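Local structure of sulfide-quinone reductase (Aquifex aeolicus, 3HYW) at residues I96-K108 with Y286-I298. The protein catalyses the oxidation of hydrogen sulfide with a quinone as electron acceptor, using FAD and probably building up polysulfur that is released typically as cyclooctasulfur. Numbering follows the deposited sequence.
Sequences IEYDYLVIATGPK and YKNIFGVGVVTAI. With FAD (flavin-adenine dinucleotide), chain G; SO4 (sulfate ion), chain N.
The FAD-binding Rossmann sheet of this flavoprotein ends in two parallel strands, 100-103 and the outermost 289-291, whose C-terminal loops touch and both run up to the FAD diphosphate. Leu101 N donates a hydrogen bond to Asn288 O (2.8 Å), and Phe290 N to Leu101 O; the pattern continues from Ile103 N to Phe290 O and from Val292 N to Ile103 O. At the N-terminal end Asn288 closes the pair. Its chi1 of 67°, between backbone N and carbonyl carbon, brings ND2 to Asp99 O (3.0 Å), in the plane of its own amide but above that of the carbonyl. The same ND2 sits at the edge of the Tyr98 ring and also bonds Asn86 OD1, while a water joins Asn288 OD1 to Tyr98 OH. On one face of the sheet Val102 CG1 meets Val292 CG2 (3.8 Å), beside Phe290, and helix 314-332 covers this side; on the other, Ile103 CD1 rests on Ile289 CG2 (3.8 Å). Beyond the strands, Val295 CG2 is in van der Waals contact with Thr105 OG1 (3.3 Å), and Pro107 CB lies against Val294 CG1. Val294 N donates a nearly straight bond (168°) to FAD O2P (2.9 Å). A single water accepts hydrogen bonds from Gly106 N and Val295 N and donates to Val292 O and FAD O2P. Gly106 CA comes within 3.2 Å of FAD O3P and Gly293 CA within 3.5 Å of FAD O2P. One backbone amide directly, and two more through water, thus meet the phosphate charge, making the cofactor part of what joins the two loops.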
loop_
_atom_site.group_PDB
_atom_site.type_symbol
_atom_site.label_atom_id
_atom_site.label_comp_id
_atom_site.label_asym_id
_atom_site.label_seq_id
_atom_site.Cartn_x
_atom_site.Cartn_y
_atom_site.Cartn_z
ATOM N N ILE A 96 -42.761 -37.636 -1.524
ATOM C CA ILE A 96 -43.273 -36.567 -2.373
ATOM C C ILE A 96 -42.693 -36.726 -3.777
ATOM O O ILE A 96 -41.474 -36.737 -3.961
ATOM C CB ILE A 96 -42.930 -35.172 -1.783
ATOM C CG1 ILE A 96 -43.546 -35.027 -0.390
ATOM C CG2 ILE A 96 -43.454 -34.054 -2.675
ATOM C CD1 ILE A 96 -42.601 -34.528 0.650
ATOM N N GLU A 97 -43.574 -36.863 -4.760
ATOM C CA GLU A 97 -43.160 -37.014 -6.148
ATOM C C GLU A 97 -43.018 -35.640 -6.786
ATOM O O GLU A 97 -43.722 -34.696 -6.410
ATOM C CB GLU A 97 -44.172 -37.875 -6.910
ATOM C CG GLU A 97 -43.587 -38.636 -8.087
ATOM C CD GLU A 97 -44.178 -40.021 -8.215
ATOM O OE1 GLU A 97 -43.709 -40.935 -7.501
ATOM O OE2 GLU A 97 -45.108 -40.200 -9.034
ATOM N N TYR A 98 -42.094 -35.513 -7.732
ATOM C CA TYR A 98 -41.886 -34.234 -8.408
ATOM C C TYR A 98 -41.715 -34.392 -9.912
ATOM O O TYR A 98 -41.286 -35.441 -10.394
ATOM C CB TYR A 98 -40.688 -33.477 -7.803
ATOM C CG TYR A 98 -39.342 -34.159 -7.962
ATOM C CD1 TYR A 98 -38.774 -34.874 -6.907
ATOM C CD2 TYR A 98 -38.629 -34.075 -9.163
ATOM C CE1 TYR A 98 -37.529 -35.496 -7.045
ATOM C CE2 TYR A 98 -37.390 -34.696 -9.313
ATOM C CZ TYR A 98 -36.847 -35.402 -8.252
ATOM O OH TYR A 98 -35.631 -36.021 -8.400
ATOM N N ASP A 99 -42.068 -33.339 -10.642
ATOM C CA ASP A 99 -41.750 -33.226 -12.059
ATOM C C ASP A 99 -40.411 -32.503 -12.201
ATOM O O ASP A 99 -39.593 -32.841 -13.062
ATOM C CB ASP A 99 -42.865 -32.471 -12.788
ATOM C CG ASP A 99 -44.186 -33.224 -12.761
ATOM O OD1 ASP A 99 -44.171 -34.436 -13.039
ATOM O OD2 ASP A 99 -45.229 -32.612 -12.457
ATOM N N TYR A 100 -40.202 -31.507 -11.345
ATOM C CA TYR A 100 -38.923 -30.799 -11.253
ATOM C C TYR A 100 -38.545 -30.640 -9.791
ATOM O O TYR A 100 -39.419 -30.490 -8.939
ATOM C CB TYR A 100 -39.004 -29.425 -11.924
ATOM C CG TYR A 100 -39.451 -29.469 -13.365
ATOM C CD1 TYR A 100 -38.524 -29.468 -14.407
ATOM C CD2 TYR A 100 -40.807 -29.511 -13.689
ATOM C CE1 TYR A 100 -38.944 -29.525 -15.734
ATOM C CE2 TYR A 100 -41.234 -29.574 -15.002
ATOM C CZ TYR A 100 -40.304 -29.575 -16.020
ATOM O OH TYR A 100 -40.743 -29.625 -17.322
ATOM N N LEU A 101 -37.243 -30.672 -9.508
ATOM C CA LEU A 101 -36.735 -30.527 -8.147
ATOM C C LEU A 101 -35.710 -29.400 -8.061
ATOM O O LEU A 101 -34.782 -29.339 -8.865
ATOM C CB LEU A 101 -36.089 -31.836 -7.666
ATOM C CG LEU A 101 -35.392 -31.809 -6.301
ATOM C CD1 LEU A 101 -36.420 -31.785 -5.182
ATOM C CD2 LEU A 101 -34.441 -32.975 -6.121
ATOM N N VAL A 102 -35.888 -28.522 -7.078
ATOM C CA VAL A 102 -34.908 -27.472 -6.784
ATOM C C VAL A 102 -34.271 -27.731 -5.415
ATOM O O VAL A 102 -34.955 -27.730 -4.387
ATOM C CB VAL A 102 -35.541 -26.056 -6.795
ATOM C CG1 VAL A 102 -34.492 -24.994 -6.496
ATOM C CG2 VAL A 102 -36.217 -25.776 -8.121
ATOM N N ILE A 103 -32.962 -27.947 -5.413
ATOM C CA ILE A 103 -32.222 -28.157 -4.172
ATOM C C ILE A 103 -31.606 -26.841 -3.719
ATOM O O ILE A 103 -30.773 -26.257 -4.423
ATOM C CB ILE A 103 -31.143 -29.262 -4.311
ATOM C CG1 ILE A 103 -31.772 -30.541 -4.884
ATOM C CG2 ILE A 103 -30.465 -29.519 -2.946
ATOM C CD1 ILE A 103 -30.783 -31.597 -5.327
ATOM N N ALA A 104 -32.031 -26.376 -2.544
ATOM C CA ALA A 104 -31.596 -25.083 -2.006
ATOM C C ALA A 104 -31.420 -25.122 -0.479
ATOM O O ALA A 104 -31.921 -24.250 0.248
ATOM C CB ALA A 104 -32.587 -23.987 -2.414
ATOM N N THR A 105 -30.691 -26.128 -0.012
ATOM C CA THR A 105 -30.548 -26.419 1.412
ATOM C C THR A 105 -29.501 -25.564 2.152
ATOM O O THR A 105 -29.341 -25.692 3.363
ATOM C CB THR A 105 -30.211 -27.913 1.640
ATOM O OG1 THR A 105 -29.122 -28.287 0.797
ATOM C CG2 THR A 105 -31.400 -28.792 1.315
ATOM N N GLY A 106 -28.793 -24.701 1.431
ATOM C CA GLY A 106 -27.804 -23.818 2.060
ATOM C C GLY A 106 -26.539 -24.562 2.468
ATOM O O GLY A 106 -26.330 -25.697 2.045
ATOM N N PRO A 107 -25.683 -23.919 3.286
ATOM C CA PRO A 107 -24.454 -24.578 3.761
ATOM C C PRO A 107 -24.682 -25.618 4.856
ATOM O O PRO A 107 -25.455 -25.387 5.793
ATOM C CB PRO A 107 -23.624 -23.420 4.328
ATOM C CG PRO A 107 -24.598 -22.345 4.663
ATOM C CD PRO A 107 -25.811 -22.533 3.776
ATOM N N LYS A 108 -24.011 -26.759 4.739
ATOM C CA LYS A 108 -23.834 -27.625 5.892
ATOM C C LYS A 108 -22.492 -27.282 6.533
ATOM O O LYS A 108 -21.454 -27.301 5.875
ATOM C CB LYS A 108 -23.928 -29.102 5.519
ATOM C CG LYS A 108 -23.702 -30.037 6.694
ATOM C CD LYS A 108 -24.605 -31.237 6.626
ATOM C CE LYS A 108 -24.275 -32.220 7.730
ATOM N NZ LYS A 108 -24.751 -33.590 7.392
ATOM N N TYR A 286 -29.517 -35.549 -14.499
ATOM C CA TYR A 286 -30.958 -35.468 -14.299
ATOM C C TYR A 286 -31.402 -34.040 -14.590
ATOM O O TYR A 286 -31.243 -33.138 -13.767
ATOM C CB TYR A 286 -31.344 -35.914 -12.883
ATOM C CG TYR A 286 -30.939 -37.342 -12.558
ATOM C CD1 TYR A 286 -29.771 -37.613 -11.844
ATOM C CD2 TYR A 286 -31.725 -38.426 -12.972
ATOM C CE1 TYR A 286 -29.389 -38.928 -11.545
ATOM C CE2 TYR A 286 -31.356 -39.736 -12.679
ATOM C CZ TYR A 286 -30.185 -39.978 -11.965
ATOM O OH TYR A 286 -29.822 -41.275 -11.673
ATOM N N LYS A 287 -31.947 -33.852 -15.787
ATOM C CA LYS A 287 -32.218 -32.522 -16.331
ATOM C C LYS A 287 -33.364 -31.790 -15.624
ATOM O O LYS A 287 -33.538 -30.584 -15.805
ATOM C CB LYS A 287 -32.468 -32.612 -17.842
ATOM C CG LYS A 287 -31.236 -33.078 -18.625
ATOM C CD LYS A 287 -31.325 -32.697 -20.106
ATOM C CE LYS A 287 -29.970 -32.834 -20.799
ATOM N NZ LYS A 287 -28.883 -32.062 -20.110
ATOM N N ASN A 288 -34.122 -32.524 -14.806
ATOM C CA ASN A 288 -35.210 -31.941 -14.019
ATOM C C ASN A 288 -34.800 -31.599 -12.579
ATOM O O ASN A 288 -35.643 -31.228 -11.757
ATOM C CB ASN A 288 -36.457 -32.843 -14.053
ATOM C CG ASN A 288 -36.255 -34.176 -13.340
ATOM O OD1 ASN A 288 -35.154 -34.709 -13.292
ATOM N ND2 ASN A 288 -37.337 -34.724 -12.795
ATOM N N ILE A 289 -33.505 -31.723 -12.288
ATOM C CA ILE A 289 -32.948 -31.311 -10.994
ATOM C C ILE A 289 -32.095 -30.057 -11.173
ATOM O O ILE A 289 -31.237 -29.996 -12.052
ATOM C CB ILE A 289 -32.112 -32.433 -10.314
ATOM C CG1 ILE A 289 -32.990 -33.657 -10.004
ATOM C CG2 ILE A 289 -31.445 -31.911 -9.034
ATOM C CD1 ILE A 289 -32.240 -34.838 -9.397
ATOM N N PHE A 290 -32.363 -29.060 -10.333
ATOM C CA PHE A 290 -31.653 -27.795 -10.360
ATOM C C PHE A 290 -31.116 -27.516 -8.952
ATOM O O PHE A 290 -31.679 -27.979 -7.957
ATOM C CB PHE A 290 -32.587 -26.659 -10.822
ATOM C CG PHE A 290 -33.082 -26.812 -12.240
ATOM C CD1 PHE A 290 -34.172 -27.627 -12.529
ATOM C CD2 PHE A 290 -32.462 -26.140 -13.285
ATOM C CE1 PHE A 290 -34.623 -27.781 -13.836
ATOM C CE2 PHE A 290 -32.913 -26.276 -14.596
ATOM C CZ PHE A 290 -33.989 -27.097 -14.872
ATOM N N GLY A 291 -30.009 -26.788 -8.874
ATOM C CA GLY A 291 -29.470 -26.366 -7.583
ATOM C C GLY A 291 -29.439 -24.852 -7.517
ATOM O O GLY A 291 -29.105 -24.189 -8.503
ATOM N N VAL A 292 -29.791 -24.295 -6.360
ATOM C CA VAL A 292 -29.776 -22.844 -6.173
ATOM C C VAL A 292 -29.160 -22.541 -4.812
ATOM O O VAL A 292 -29.523 -23.156 -3.817
ATOM C CB VAL A 292 -31.206 -22.224 -6.252
ATOM C CG1 VAL A 292 -31.189 -20.727 -5.946
ATOM C CG2 VAL A 292 -31.833 -22.454 -7.618
ATOM N N GLY A 293 -28.215 -21.607 -4.779
ATOM C CA GLY A 293 -27.636 -21.171 -3.520
ATOM C C GLY A 293 -26.280 -21.742 -3.174
ATOM O O GLY A 293 -25.531 -22.189 -4.048
ATOM N N VAL A 294 -25.968 -21.712 -1.877
ATOM C CA VAL A 294 -24.667 -22.127 -1.353
ATOM C C VAL A 294 -24.408 -23.616 -1.580
ATOM O O VAL A 294 -23.260 -24.052 -1.698
ATOM C CB VAL A 294 -24.566 -21.805 0.172
ATOM C CG1 VAL A 294 -23.288 -22.367 0.768
ATOM C CG2 VAL A 294 -24.640 -20.296 0.399
ATOM N N VAL A 295 -25.484 -24.389 -1.651
ATOM C CA VAL A 295 -25.388 -25.833 -1.825
ATOM C C VAL A 295 -24.849 -26.242 -3.205
ATOM O O VAL A 295 -24.518 -27.405 -3.419
ATOM C CB VAL A 295 -26.747 -26.529 -1.539
ATOM C CG1 VAL A 295 -27.710 -26.381 -2.721
ATOM C CG2 VAL A 295 -26.527 -28.004 -1.196
ATOM N N THR A 296 -24.772 -25.293 -4.136
ATOM C CA THR A 296 -24.278 -25.582 -5.494
ATOM C C THR A 296 -22.754 -25.720 -5.549
ATOM O O THR A 296 -22.027 -24.932 -4.947
ATOM C CB THR A 296 -24.754 -24.541 -6.540
ATOM O OG1 THR A 296 -24.306 -23.222 -6.187
ATOM C CG2 THR A 296 -26.274 -24.562 -6.654
ATOM N N ALA A 297 -22.274 -26.723 -6.277
ATOM C CA ALA A 297 -20.838 -26.929 -6.429
ATOM C C ALA A 297 -20.277 -25.990 -7.499
ATOM O O ALA A 297 -20.480 -26.193 -8.701
ATOM C CB ALA A 297 -20.538 -28.382 -6.770
ATOM N N ILE A 298 -19.577 -24.954 -7.054
ATOM C CA ILE A 298 -18.932 -24.017 -7.966
ATOM C C ILE A 298 -17.437 -24.092 -7.679
ATOM O O ILE A 298 -17.035 -23.948 -6.526
ATOM C CB ILE A 298 -19.448 -22.560 -7.779
ATOM C CG1 ILE A 298 -20.958 -22.469 -8.013
ATOM C CG2 ILE A 298 -18.732 -21.592 -8.738
ATOM C CD1 ILE A 298 -21.527 -21.079 -7.736
HETATM P PA FAD G . -30.064 -20.500 3.411
HETATM O O1A FAD G . -30.628 -19.120 3.186
HETATM O O2A FAD G . -29.207 -20.757 4.612
HETATM O O5B FAD G . -31.318 -21.491 3.418
HETATM C C5B FAD G . -31.216 -22.905 3.449
HETATM C C4B FAD G . -32.562 -23.432 3.920
HETATM O O4B FAD G . -32.628 -24.846 3.739
HETATM C C3B FAD G . -32.757 -23.190 5.408
HETATM O O3B FAD G . -34.112 -22.784 5.632
HETATM C C2B FAD G . -32.493 -24.547 6.031
HETATM O O2B FAD G . -33.189 -24.713 7.264
HETATM C C1B FAD G . -33.017 -25.481 4.956
HETATM N N9A FAD G . -32.467 -26.863 4.992
HETATM C C8A FAD G . -31.195 -27.236 5.250
HETATM N N7A FAD G . -31.109 -28.587 5.159
HETATM C C5A FAD G . -32.342 -29.054 4.848
HETATM C C6A FAD G . -32.869 -30.325 4.633
HETATM N N6A FAD G . -32.079 -31.420 4.726
HETATM N N1A FAD G . -34.186 -30.461 4.324
HETATM C C2A FAD G . -34.988 -29.386 4.227
HETATM N N3A FAD G . -34.505 -28.150 4.433
HETATM C C4A FAD G . -33.189 -27.960 4.739
HETATM N N1 FAD G . -24.757 -12.633 1.371
HETATM C C2 FAD G . -24.866 -11.346 0.945
HETATM O O2 FAD G . -25.081 -11.106 -0.260
HETATM N N3 FAD G . -24.758 -10.305 1.805
HETATM C C4 FAD G . -24.536 -10.533 3.115
HETATM O O4 FAD G . -24.411 -9.497 3.997
HETATM C C4X FAD G . -24.418 -11.839 3.574
HETATM N N5 FAD G . -24.189 -12.061 4.888
HETATM C C5X FAD G . -24.079 -13.323 5.358
HETATM C C6 FAD G . -23.856 -13.526 6.725
HETATM C C7 FAD G . -23.729 -14.814 7.235
HETATM C C7M FAD G . -23.481 -14.988 8.722
HETATM C C8 FAD G . -23.827 -15.903 6.365
HETATM C C8M FAD G . -23.693 -17.334 6.852
HETATM C C9 FAD G . -24.044 -15.691 5.001
HETATM C C9A FAD G . -24.186 -14.396 4.476
HETATM N N10 FAD G . -24.420 -14.179 3.148
HETATM C C10 FAD G . -24.530 -12.907 2.685
HETATM C "C1'" FAD G . -24.462 -15.321 2.205
HETATM C "C2'" FAD G . -25.780 -15.823 1.653
HETATM O "O2'" FAD G . -26.553 -14.731 1.137
HETATM C "C3'" FAD G . -26.508 -16.618 2.738
HETATM O "O3'" FAD G . -25.666 -17.714 3.169
HETATM C "C4'" FAD G . -27.841 -17.155 2.233
HETATM O "O4'" FAD G . -28.635 -17.510 3.371
HETATM C "C5'" FAD G . -27.641 -18.366 1.328
HETATM O "O5'" FAD G . -28.894 -18.786 0.797
HETATM P P FAD G . -29.280 -20.343 0.632
HETATM O O1P FAD G . -30.692 -20.404 0.111
HETATM O O2P FAD G . -28.186 -21.080 -0.110
HETATM O O3P FAD G . -29.217 -20.944 2.127
HETATM S S SO4 N . -29.063 -33.154 6.031
HETATM O O1 SO4 N . -29.423 -33.778 7.293
HETATM O O2 SO4 N . -27.605 -33.163 5.941
HETATM O O3 SO4 N . -29.652 -33.884 4.913
HETATM O O4 SO4 N . -29.557 -31.778 6.037
HETATM O O HOH W 1 -34.685 -36.457 -11.012
HETATM O O HOH W 2 -28.462 -23.529 -1.140
#